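Long-range contact in ferrichrome ABC transporter substrate-binding protein (Staphylococcus pseudintermedius, PDB 5FLY), which probably binds iron-loaded ferrichrome-type siderophores outside the cell membrane and delivers them to an ABC transporter for import: residues L39-A44 / E115-M120. Numbering follows the deposited sequence.
Sequences LKYLDA and EQQEAM
Leu39 and Met120 meet with their side chains crossed at about a right angle, Leu39 CG lying 3.7 Å from Met120 SD with both methyls facing the sulfur slightly farther off. CG of Met120 is beside its own backbone N; the chain then bends at chi2 (-58°), which puts SD beside Leu39, and the terminal methyl turns away. The base of the side chain is left to another leucine: Leu42 CD1 packs 3.9 Å from Met120 CB and 3.7 Å from Met120 C. The backbones are closest here too, with Leu39 CA 5.9 Å from Met120 CA.

Beside this apolar patch, Leu42 and Gln117 approach tip to tip. Gln117 NE2 lies 3.6 Å from Leu42 CG and equally near CD1, a van der Waals contact of an amide with a branched aliphatic end. Gln117 NE2 also finds a polar partner just before Leu39, hydrogen-bonding to Gly38 O, which probably helps to keep the amide nitrogen beside the leucine. Tyr41 adds a looser touch, its CD2 4.4 Å from Gln117 NE2.

Leu42 is positioned by the end of its helix. A Schellman motif closes it, with Ala44 N bonded to Leu39 O at 2.9 Å and Asp43 at positive phi, while Leu42 O accepts a hydrogen bond from Lys126 NZ. Val124, farther along helix 113-124, also touches Leu39 and Leu42, Val130 covers Leu42, and Trp133 and Pro262 border Gln117. Gln117's side chain is about 12 Å from the bound polyether, so this is packing near the pocket. In this class III solute-binding fold, the contact joins helices 36-41 and 113-124 in the parallel-sheet lobe, beside helix 127-152, which leads to the mixed sheet as expected of the class's rigid linking helix.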
loop_
_atom_site.group_PDB
_atom_site.type_symbol
_atom_site.label_atom_id
_atom_site.label_comp_id
_atom_site.label_asym_id
_atom_site.label_seq_id
_atom_site.Cartn_x
_atom_site.Cartn_y
_atom_site.Cartn_z
ATOM N N LEU A 39 7.304 7.591 6.616
ATOM C CA LEU A 39 8.108 8.237 7.632
ATOM C C LEU A 39 9.501 8.578 7.096
ATOM O O LEU A 39 10.045 9.627 7.403
ATOM C CB LEU A 39 8.193 7.345 8.862
ATOM C CG LEU A 39 6.916 7.330 9.711
ATOM C CD1 LEU A 39 6.937 6.114 10.658
ATOM C CD2 LEU A 39 6.770 8.642 10.494
ATOM N N LYS A 40 10.070 7.689 6.284
ATOM C CA LYS A 40 11.373 7.932 5.646
ATOM C C LYS A 40 11.288 9.140 4.700
ATOM O O LYS A 40 12.187 9.989 4.648
ATOM C CB LYS A 40 11.816 6.686 4.889
ATOM C CG LYS A 40 12.989 6.869 3.930
ATOM C CD LYS A 40 14.238 7.333 4.613
ATOM C CE LYS A 40 15.358 7.635 3.592
ATOM N NZ LYS A 40 16.578 8.201 4.253
ATOM N N TYR A 41 10.182 9.234 3.978
ATOM C CA TYR A 41 9.976 10.324 3.029
ATOM C C TYR A 41 9.993 11.666 3.755
ATOM O O TYR A 41 10.394 12.698 3.197
ATOM C CB TYR A 41 8.652 10.123 2.291
ATOM C CG TYR A 41 8.462 10.965 1.062
ATOM C CD1 TYR A 41 8.995 10.569 -0.157
ATOM C CD2 TYR A 41 7.738 12.147 1.111
ATOM C CE1 TYR A 41 8.810 11.334 -1.287
ATOM C CE2 TYR A 41 7.540 12.912 -0.020
ATOM C CZ TYR A 41 8.090 12.503 -1.215
ATOM O OH TYR A 41 7.897 13.251 -2.353
ATOM N N LEU A 42 9.570 11.628 5.010
ATOM C CA LEU A 42 9.536 12.801 5.879
ATOM C C LEU A 42 10.801 12.959 6.734
ATOM O O LEU A 42 10.843 13.818 7.628
ATOM C CB LEU A 42 8.303 12.744 6.790
ATOM C CG LEU A 42 6.938 12.900 6.101
ATOM C CD1 LEU A 42 5.833 12.600 7.084
ATOM C CD2 LEU A 42 6.766 14.307 5.524
ATOM N N ASP A 43 11.831 12.165 6.424
ATOM C CA ASP A 43 13.118 12.183 7.120
ATOM C C ASP A 43 12.943 11.999 8.621
ATOM O O ASP A 43 13.601 12.669 9.425
ATOM C CB ASP A 43 13.889 13.483 6.858
ATOM C CG ASP A 43 15.345 13.397 7.305
ATOM O OD1 ASP A 43 15.951 12.303 7.187
ATOM O OD2 ASP A 43 15.883 14.418 7.785
ATOM N N ALA A 44 12.060 11.076 8.992
ATOM C CA ALA A 44 11.884 10.716 10.394
ATOM C C ALA A 44 13.138 10.079 10.990
ATOM O O ALA A 44 13.968 9.483 10.280
ATOM C CB ALA A 44 10.712 9.769 10.550
ATOM N N GLU A 115 -4.781 10.118 4.076
ATOM C CA GLU A 115 -4.936 10.251 5.533
ATOM C C GLU A 115 -3.777 9.577 6.268
ATOM O O GLU A 115 -3.321 10.031 7.303
ATOM C CB GLU A 115 -6.264 9.624 5.984
ATOM C CG GLU A 115 -7.499 10.304 5.391
ATOM C CD GLU A 115 -8.797 9.564 5.705
ATOM O OE1 GLU A 115 -8.759 8.349 6.022
ATOM O OE2 GLU A 115 -9.868 10.213 5.638
ATOM N N GLN A 116 -3.320 8.460 5.725
ATOM C CA GLN A 116 -2.207 7.735 6.322
ATOM C C GLN A 116 -0.932 8.597 6.346
ATOM O O GLN A 116 -0.248 8.687 7.355
ATOM C CB GLN A 116 -1.983 6.436 5.543
ATOM C CG GLN A 116 -0.838 5.556 6.011
ATOM C CD GLN A 116 -0.717 4.337 5.138
ATOM O OE1 GLN A 116 -1.524 3.414 5.244
ATOM N NE2 GLN A 116 0.250 4.347 4.223
ATOM N N GLN A 117 -0.634 9.260 5.239
ATOM C CA GLN A 117 0.587 10.042 5.165
ATOM C C GLN A 117 0.420 11.288 6.035
ATOM O O GLN A 117 1.368 11.754 6.673
ATOM C CB GLN A 117 0.916 10.391 3.716
ATOM C CG GLN A 117 2.245 11.130 3.538
ATOM C CD GLN A 117 3.474 10.370 4.042
ATOM O OE1 GLN A 117 3.393 9.208 4.413
ATOM N NE2 GLN A 117 4.619 11.047 4.059
ATOM N N GLU A 118 -0.804 11.794 6.107
ATOM C CA GLU A 118 -1.083 12.901 7.024
ATOM C C GLU A 118 -0.832 12.499 8.476
ATOM O O GLU A 118 -0.321 13.295 9.263
ATOM C CB GLU A 118 -2.510 13.398 6.840
ATOM C CG GLU A 118 -2.689 14.058 5.481
ATOM C CD GLU A 118 -4.120 14.445 5.147
ATOM O OE1 GLU A 118 -5.064 13.803 5.665
ATOM O OE2 GLU A 118 -4.284 15.401 4.357
ATOM N N ALA A 119 -1.170 11.265 8.831
ATOM C CA ALA A 119 -0.854 10.752 10.161
ATOM C C ALA A 119 0.664 10.691 10.393
ATOM O O ALA A 119 1.140 11.007 11.478
ATOM C CB ALA A 119 -1.458 9.383 10.364
ATOM N N MET A 120 1.427 10.290 9.375
ATOM C CA MET A 120 2.876 10.258 9.502
ATOM C C MET A 120 3.406 11.659 9.730
ATOM O O MET A 120 4.268 11.857 10.578
ATOM C CB MET A 120 3.536 9.632 8.263
ATOM C CG MET A 120 3.044 8.206 7.961
ATOM S SD MET A 120 3.270 6.996 9.263
ATOM C CE MET A 120 1.619 6.997 9.995
#